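Metal-dependent hydrolase (Lactobacillus plantarum, PDB 2F6K) probably catalyses a metal-dependent decarboxylation like that of aminocarboxymuconate-semialdehyde decarboxylase, in the amidohydrolase superfamily. Local coordinates at residues A[174-184]-A[203-214]. Sequence-based numbering, arbitrary orientation.
Sequences LGFFMDTTMTF and IPHAGAFLGIVD
Two torsions bring helix 171-189 onto the turn after strand 200-203: with CG anti to its carbonyl carbon (chi1 -83°), Phe177 drops its ring onto Ala208, while Phe184, its CG anti to the backbone N (chi1 177°), swings its ring over Leu210. This is a piece of the amidohydrolase TIM barrel, where helix 171-189 packs on the loop between strand 200-203 and helix 210-225. Ala208 CA lies over one face of the Phe177 ring, 3.9 Å from its centroid, and His205 CB approaches CE2 of that ring obliquely. The same ring turns its edge to the face of Phe209 in an offset edge-to-face pair, and Phe177 CB also sits over that face. Phe177, His205 and Phe209 thus form an aromatic cluster, and Phe209 stacks in turn on Phe209 of a neighbouring subunit, which carries the cluster to the subunit interface. At the other end, Leu210 CD1 stands over the centre of the Phe184 ring, 3.5 Å from the centroid, Ile203 CD1 meets CD1 of that ring, and Phe184 also packs on Val232 and Met233 of helix 229-235. An alanine in place of Phe184 would probably leave Leu210 and Ile203 without their shared aromatic partner and open a gap toward that helix. The side chain of His205 comes to about 5 Å from the bound manganese, near the metal ligands His7 and Asp266. A water lying in the plane of the His205 ring, at its edge, links His205 ND1 to Thr180 OG1. Between the two apolar patches, Thr181 OG1 donates to Phe177 O at 2.6 Å and accepts a weak bond from Phe209 N at 3.3 Å, with an N-H...O angle of 149°.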
ATOM      1  N   LEU A 174       7.964   5.280  15.574  1.00 30.98           N
ATOM      2  CA  LEU A 174       7.762   6.296  14.548  1.00 30.20           C
ATOM      3  C   LEU A 174       6.346   6.223  13.957  1.00 32.31           C
ATOM      4  O   LEU A 174       5.720   7.252  13.677  1.00 30.87           O
ATOM      5  CB  LEU A 174       8.797   6.130  13.427  1.00 30.36           C
ATOM      6  CG  LEU A 174       8.594   7.038  12.209  1.00 30.77           C
ATOM      7  CD1 LEU A 174       8.862   8.486  12.597  1.00 30.63           C
ATOM      8  CD2 LEU A 174       9.513   6.605  11.086  1.00 28.78           C
ATOM      9  N   GLY A 175       5.850   5.001  13.775  1.00 30.49           N
ATOM     10  CA  GLY A 175       4.523   4.810  13.217  1.00 29.46           C
ATOM     11  C   GLY A 175       3.410   5.480  14.002  1.00 30.58           C
ATOM     12  O   GLY A 175       2.564   6.181  13.433  1.00 30.85           O
ATOM     13  N   PHE A 176       3.392   5.269  15.312  1.00 29.50           N
ATOM     14  CA  PHE A 176       2.360   5.877  16.138  1.00 29.76           C
ATOM     15  C   PHE A 176       2.307   7.390  15.925  1.00 31.11           C
ATOM     16  O   PHE A 176       1.235   7.959  15.728  1.00 29.03           O
ATOM     17  CB  PHE A 176       2.611   5.569  17.613  1.00 27.70           C
ATOM     18  CG  PHE A 176       2.091   4.228  18.057  1.00 25.62           C
ATOM     19  CD1 PHE A 176       1.470   3.367  17.157  1.00 23.81           C
ATOM     20  CD2 PHE A 176       2.213   3.833  19.390  1.00 25.31           C
ATOM     21  CE1 PHE A 176       0.975   2.129  17.579  1.00 22.96           C
ATOM     22  CE2 PHE A 176       1.722   2.597  19.824  1.00 25.36           C
ATOM     23  CZ  PHE A 176       1.102   1.745  18.921  1.00 23.65           C
ATOM     24  N   PHE A 177       3.465   8.040  15.956  1.00 31.19           N
ATOM     25  CA  PHE A 177       3.501   9.478  15.769  1.00 32.44           C
ATOM     26  C   PHE A 177       2.990   9.912  14.414  1.00 33.65           C
ATOM     27  O   PHE A 177       2.246  10.889  14.309  1.00 34.79           O
ATOM     28  CB  PHE A 177       4.906  10.023  15.990  1.00 31.41           C
ATOM     29  CG  PHE A 177       5.234  10.259  17.436  1.00 31.16           C
ATOM     30  CD1 PHE A 177       6.081  11.295  17.808  1.00 31.67           C
ATOM     31  CD2 PHE A 177       4.675   9.463  18.428  1.00 32.69           C
ATOM     32  CE1 PHE A 177       6.362  11.542  19.143  1.00 30.79           C
ATOM     33  CE2 PHE A 177       4.952   9.702  19.771  1.00 33.61           C
ATOM     34  CZ  PHE A 177       5.799  10.747  20.126  1.00 30.40           C
HETATM   35  N   MSE A 178       3.380   9.192  13.373  1.00 34.95           N
HETATM   36  CA  MSE A 178       2.919   9.548  12.046  1.00 34.89           C
HETATM   37  C   MSE A 178       1.400   9.430  11.999  1.00 34.50           C
HETATM   38  O   MSE A 178       0.720  10.284  11.416  1.00 35.82           O
HETATM   39  CB  MSE A 178       3.565   8.645  10.998  1.00 35.48           C
HETATM   40  CG  MSE A 178       5.088   8.780  10.935  1.00 45.50           C
HETATM   41 SE   MSE A 178       5.911   7.889   9.400  1.00 57.85          SE
HETATM   42  CE  MSE A 178       5.481   6.049   9.845  1.00 43.81           C
ATOM     43  N   ASP A 179       0.857   8.402  12.647  1.00 32.00           N
ATOM     44  CA  ASP A 179      -0.586   8.216  12.620  1.00 31.77           C
ATOM     45  C   ASP A 179      -1.365   9.269  13.390  1.00 30.95           C
ATOM     46  O   ASP A 179      -2.397   9.748  12.914  1.00 31.78           O
ATOM     47  CB  ASP A 179      -0.967   6.828  13.122  1.00 30.23           C
ATOM     48  CG  ASP A 179      -2.088   6.219  12.303  1.00 30.75           C
ATOM     49  OD1 ASP A 179      -1.894   6.010  11.086  1.00 31.42           O
ATOM     50  OD2 ASP A 179      -3.168   5.962  12.864  1.00 30.12           O
ATOM     51  N   THR A 180      -0.880   9.634  14.570  1.00 28.91           N
ATOM     52  CA  THR A 180      -1.552  10.646  15.364  1.00 25.58           C
ATOM     53  C   THR A 180      -1.546  11.946  14.582  1.00 28.10           C
ATOM     54  O   THR A 180      -2.550  12.660  14.531  1.00 25.71           O
ATOM     55  CB  THR A 180      -0.851  10.866  16.716  1.00 22.03           C
ATOM     56  OG1 THR A 180      -1.060   9.717  17.549  1.00 18.40           O
ATOM     57  CG2 THR A 180      -1.409  12.104  17.419  1.00 15.65           C
ATOM     58  N   THR A 181      -0.414  12.224  13.945  1.00 27.58           N
ATOM     59  CA  THR A 181      -0.261  13.442  13.178  1.00 27.93           C
ATOM     60  C   THR A 181      -1.201  13.475  11.980  1.00 31.57           C
ATOM     61  O   THR A 181      -1.853  14.492  11.713  1.00 30.17           O
ATOM     62  CB  THR A 181       1.183  13.607  12.680  1.00 27.44           C
ATOM     63  OG1 THR A 181       2.097  13.439  13.775  1.00 25.56           O
ATOM     64  CG2 THR A 181       1.374  15.006  12.094  1.00 24.55           C
HETATM   65  N   MSE A 182      -1.271  12.365  11.255  1.00 33.22           N
HETATM   66  CA  MSE A 182      -2.143  12.313  10.092  1.00 34.14           C
HETATM   67  C   MSE A 182      -3.598  12.452  10.531  1.00 33.36           C
HETATM   68  O   MSE A 182      -4.381  13.146   9.880  1.00 33.23           O
HETATM   69  CB  MSE A 182      -1.942  11.004   9.321  1.00 34.78           C
HETATM   70  CG  MSE A 182      -0.546  10.837   8.724  1.00 37.07           C
HETATM   71 SE   MSE A 182      -0.421   9.340   7.460  1.00 46.16          SE
HETATM   72  CE  MSE A 182      -0.236   7.876   8.710  1.00 37.75           C
ATOM     73  N   THR A 183      -3.944  11.819  11.650  1.00 28.46           N
ATOM     74  CA  THR A 183      -5.305  11.875  12.155  1.00 29.72           C
ATOM     75  C   THR A 183      -5.740  13.279  12.578  1.00 31.15           C
ATOM     76  O   THR A 183      -6.866  13.686  12.294  1.00 33.75           O
ATOM     77  CB  THR A 183      -5.505  10.906  13.333  1.00 30.92           C
ATOM     78  OG1 THR A 183      -5.211   9.571  12.903  1.00 34.16           O
ATOM     79  CG2 THR A 183      -6.951  10.957  13.830  1.00 30.86           C
ATOM     80  N   PHE A 184      -4.861  14.014  13.256  1.00 31.18           N
ATOM     81  CA  PHE A 184      -5.182  15.373  13.688  1.00 30.81           C
ATOM     82  C   PHE A 184      -5.517  16.255  12.482  1.00 31.88           C
ATOM     83  O   PHE A 184      -6.487  17.009  12.493  1.00 33.39           O
ATOM     84  CB  PHE A 184      -3.999  15.994  14.429  1.00 28.25           C
ATOM     85  CG  PHE A 184      -4.224  17.421  14.844  1.00 27.15           C
ATOM     86  CD1 PHE A 184      -5.064  17.725  15.909  1.00 26.86           C
ATOM     87  CD2 PHE A 184      -3.574  18.457  14.194  1.00 28.08           C
ATOM     88  CE1 PHE A 184      -5.248  19.038  16.325  1.00 27.42           C
ATOM     89  CE2 PHE A 184      -3.751  19.786  14.604  1.00 25.45           C
ATOM     90  CZ  PHE A 184      -4.588  20.070  15.672  1.00 27.38           C
ATOM     91  N   ILE A 203      -5.117  14.533  22.714  1.00 27.02           N
ATOM     92  CA  ILE A 203      -4.182  13.999  21.725  1.00 25.67           C
ATOM     93  C   ILE A 203      -2.960  13.503  22.518  1.00 26.98           C
ATOM     94  O   ILE A 203      -2.293  14.273  23.206  1.00 27.18           O
ATOM     95  CB  ILE A 203      -3.801  15.082  20.700  1.00 24.34           C
ATOM     96  CG1 ILE A 203      -5.053  15.481  19.908  1.00 26.26           C
ATOM     97  CG2 ILE A 203      -2.733  14.563  19.757  1.00 25.00           C
ATOM     98  CD1 ILE A 203      -4.840  16.604  18.930  1.00 26.36           C
ATOM     99  N   PRO A 204      -2.662  12.200  22.432  1.00 26.76           N
ATOM    100  CA  PRO A 204      -1.546  11.562  23.139  1.00 28.07           C
ATOM    101  C   PRO A 204      -0.125  11.927  22.734  1.00 30.37           C
ATOM    102  O   PRO A 204       0.110  12.499  21.662  1.00 31.05           O
ATOM    103  CB  PRO A 204      -1.821  10.080  22.921  1.00 28.96           C
ATOM    104  CG  PRO A 204      -2.327  10.072  21.513  1.00 27.59           C
ATOM    105  CD  PRO A 204      -3.293  11.246  21.498  1.00 29.16           C
ATOM    106  N   HIS A 205       0.809  11.583  23.621  1.00 29.48           N
ATOM    107  CA  HIS A 205       2.240  11.788  23.411  1.00 27.32           C
ATOM    108  C   HIS A 205       2.650  13.210  23.035  1.00 28.53           C
ATOM    109  O   HIS A 205       3.406  13.425  22.081  1.00 25.70           O
ATOM    110  CB  HIS A 205       2.741  10.802  22.350  1.00 27.46           C
ATOM    111  CG  HIS A 205       2.377   9.377  22.636  1.00 29.51           C
ATOM    112  ND1 HIS A 205       1.624   8.612  21.772  1.00 31.04           N
ATOM    113  CD2 HIS A 205       2.652   8.583  23.698  1.00 29.13           C
ATOM    114  CE1 HIS A 205       1.447   7.408  22.288  1.00 28.19           C
ATOM    115  NE2 HIS A 205       2.060   7.364  23.457  1.00 30.25           N
ATOM    116  N   ALA A 206       2.145  14.181  23.786  1.00 28.73           N
ATOM    117  CA  ALA A 206       2.482  15.581  23.550  1.00 27.88           C
ATOM    118  C   ALA A 206       2.245  16.072  22.120  1.00 27.76           C
ATOM    119  O   ALA A 206       2.979  16.930  21.621  1.00 29.63           O
ATOM    120  CB  ALA A 206       3.925  15.825  23.952  1.00 23.33           C
ATOM    121  N   GLY A 207       1.228  15.526  21.461  1.00 26.98           N
ATOM    122  CA  GLY A 207       0.903  15.966  20.110  1.00 26.09           C
ATOM    123  C   GLY A 207       1.718  15.388  18.977  1.00 25.66           C
ATOM    124  O   GLY A 207       1.655  15.889  17.849  1.00 21.87           O
ATOM    125  N   ALA A 208       2.475  14.332  19.269  1.00 25.48           N
ATOM    126  CA  ALA A 208       3.313  13.680  18.272  1.00 25.51           C
ATOM    127  C   ALA A 208       4.128  14.723  17.507  1.00 25.62           C
ATOM    128  O   ALA A 208       4.962  15.402  18.101  1.00 31.41           O
ATOM    129  CB  ALA A 208       2.451  12.858  17.321  1.00 24.80           C
ATOM    130  N   PHE A 209       3.877  14.869  16.209  1.00 24.73           N
ATOM    131  CA  PHE A 209       4.613  15.829  15.383  1.00 24.67           C
ATOM    132  C   PHE A 209       3.928  17.181  15.205  1.00 26.48           C
ATOM    133  O   PHE A 209       4.426  18.034  14.457  1.00 28.07           O
ATOM    134  CB  PHE A 209       4.869  15.243  13.991  1.00 26.16           C
ATOM    135  CG  PHE A 209       5.763  14.032  13.989  1.00 29.31           C
ATOM    136  CD1 PHE A 209       5.549  13.007  13.074  1.00 22.74           C
ATOM    137  CD2 PHE A 209       6.801  13.907  14.912  1.00 30.04           C
ATOM    138  CE1 PHE A 209       6.345  11.873  13.077  1.00 28.03           C
ATOM    139  CE2 PHE A 209       7.607  12.774  14.924  1.00 31.28           C
ATOM    140  CZ  PHE A 209       7.376  11.750  14.001  1.00 26.73           C
ATOM    141  N   LEU A 210       2.791  17.388  15.865  1.00 26.10           N
ATOM    142  CA  LEU A 210       2.093  18.659  15.717  1.00 28.25           C
ATOM    143  C   LEU A 210       2.999  19.858  16.036  1.00 28.47           C
ATOM    144  O   LEU A 210       2.933  20.885  15.360  1.00 29.08           O
ATOM    145  CB  LEU A 210       0.839  18.686  16.597  1.00 28.87           C
ATOM    146  CG  LEU A 210      -0.183  17.587  16.280  1.00 32.26           C
ATOM    147  CD1 LEU A 210      -1.510  17.883  16.984  1.00 27.81           C
ATOM    148  CD2 LEU A 210      -0.385  17.503  14.772  1.00 29.76           C
ATOM    149  N   GLY A 211       3.853  19.716  17.047  1.00 26.46           N
ATOM    150  CA  GLY A 211       4.758  20.788  17.417  1.00 26.90           C
ATOM    151  C   GLY A 211       5.572  21.323  16.253  1.00 28.44           C
ATOM    152  O   GLY A 211       5.970  22.486  16.252  1.00 28.94           O
ATOM    153  N   ILE A 212       5.821  20.485  15.250  1.00 28.79           N
ATOM    154  CA  ILE A 212       6.591  20.922  14.089  1.00 27.63           C
ATOM    155  C   ILE A 212       5.793  21.168  12.796  1.00 28.40           C
ATOM    156  O   ILE A 212       6.110  22.091  12.044  1.00 28.76           O
ATOM    157  CB  ILE A 212       7.721  19.922  13.780  1.00 28.69           C
ATOM    158  CG1 ILE A 212       8.767  19.978  14.899  1.00 27.92           C
ATOM    159  CG2 ILE A 212       8.342  20.223  12.409  1.00 22.17           C
ATOM    160  CD1 ILE A 212       9.957  19.042  14.684  1.00 27.67           C
ATOM    161  N   VAL A 213       4.770  20.363  12.521  1.00 28.92           N
ATOM    162  CA  VAL A 213       4.009  20.560  11.283  1.00 30.45           C
ATOM    163  C   VAL A 213       3.029  21.725  11.284  1.00 28.13           C
ATOM    164  O   VAL A 213       2.770  22.320  10.235  1.00 29.62           O
ATOM    165  CB  VAL A 213       3.217  19.293  10.872  1.00 30.31           C
ATOM    166  CG1 VAL A 213       4.154  18.273  10.305  1.00 34.85           C
ATOM    167  CG2 VAL A 213       2.466  18.724  12.066  1.00 32.86           C
ATOM    168  N   ASP A 214       2.486  22.051  12.451  1.00 27.95           N
ATOM    169  CA  ASP A 214       1.522  23.144  12.543  1.00 29.77           C
ATOM    170  C   ASP A 214       1.946  24.376  11.751  1.00 29.60           C
ATOM    171  O   ASP A 214       1.186  24.876  10.921  1.00 34.10           O
ATOM    172  CB  ASP A 214       1.262  23.521  14.010  1.00 25.83           C
ATOM    173  CG  ASP A 214       0.355  22.522  14.718  1.00 29.45           C
ATOM    174  OD1 ASP A 214      -0.083  21.553  14.059  1.00 22.89           O
ATOM    175  OD2 ASP A 214       0.079  22.703  15.927  1.00 31.21           O
TER
HETATM  176  O   HOH W   1       0.632  10.075  19.731  1.00 43.95           O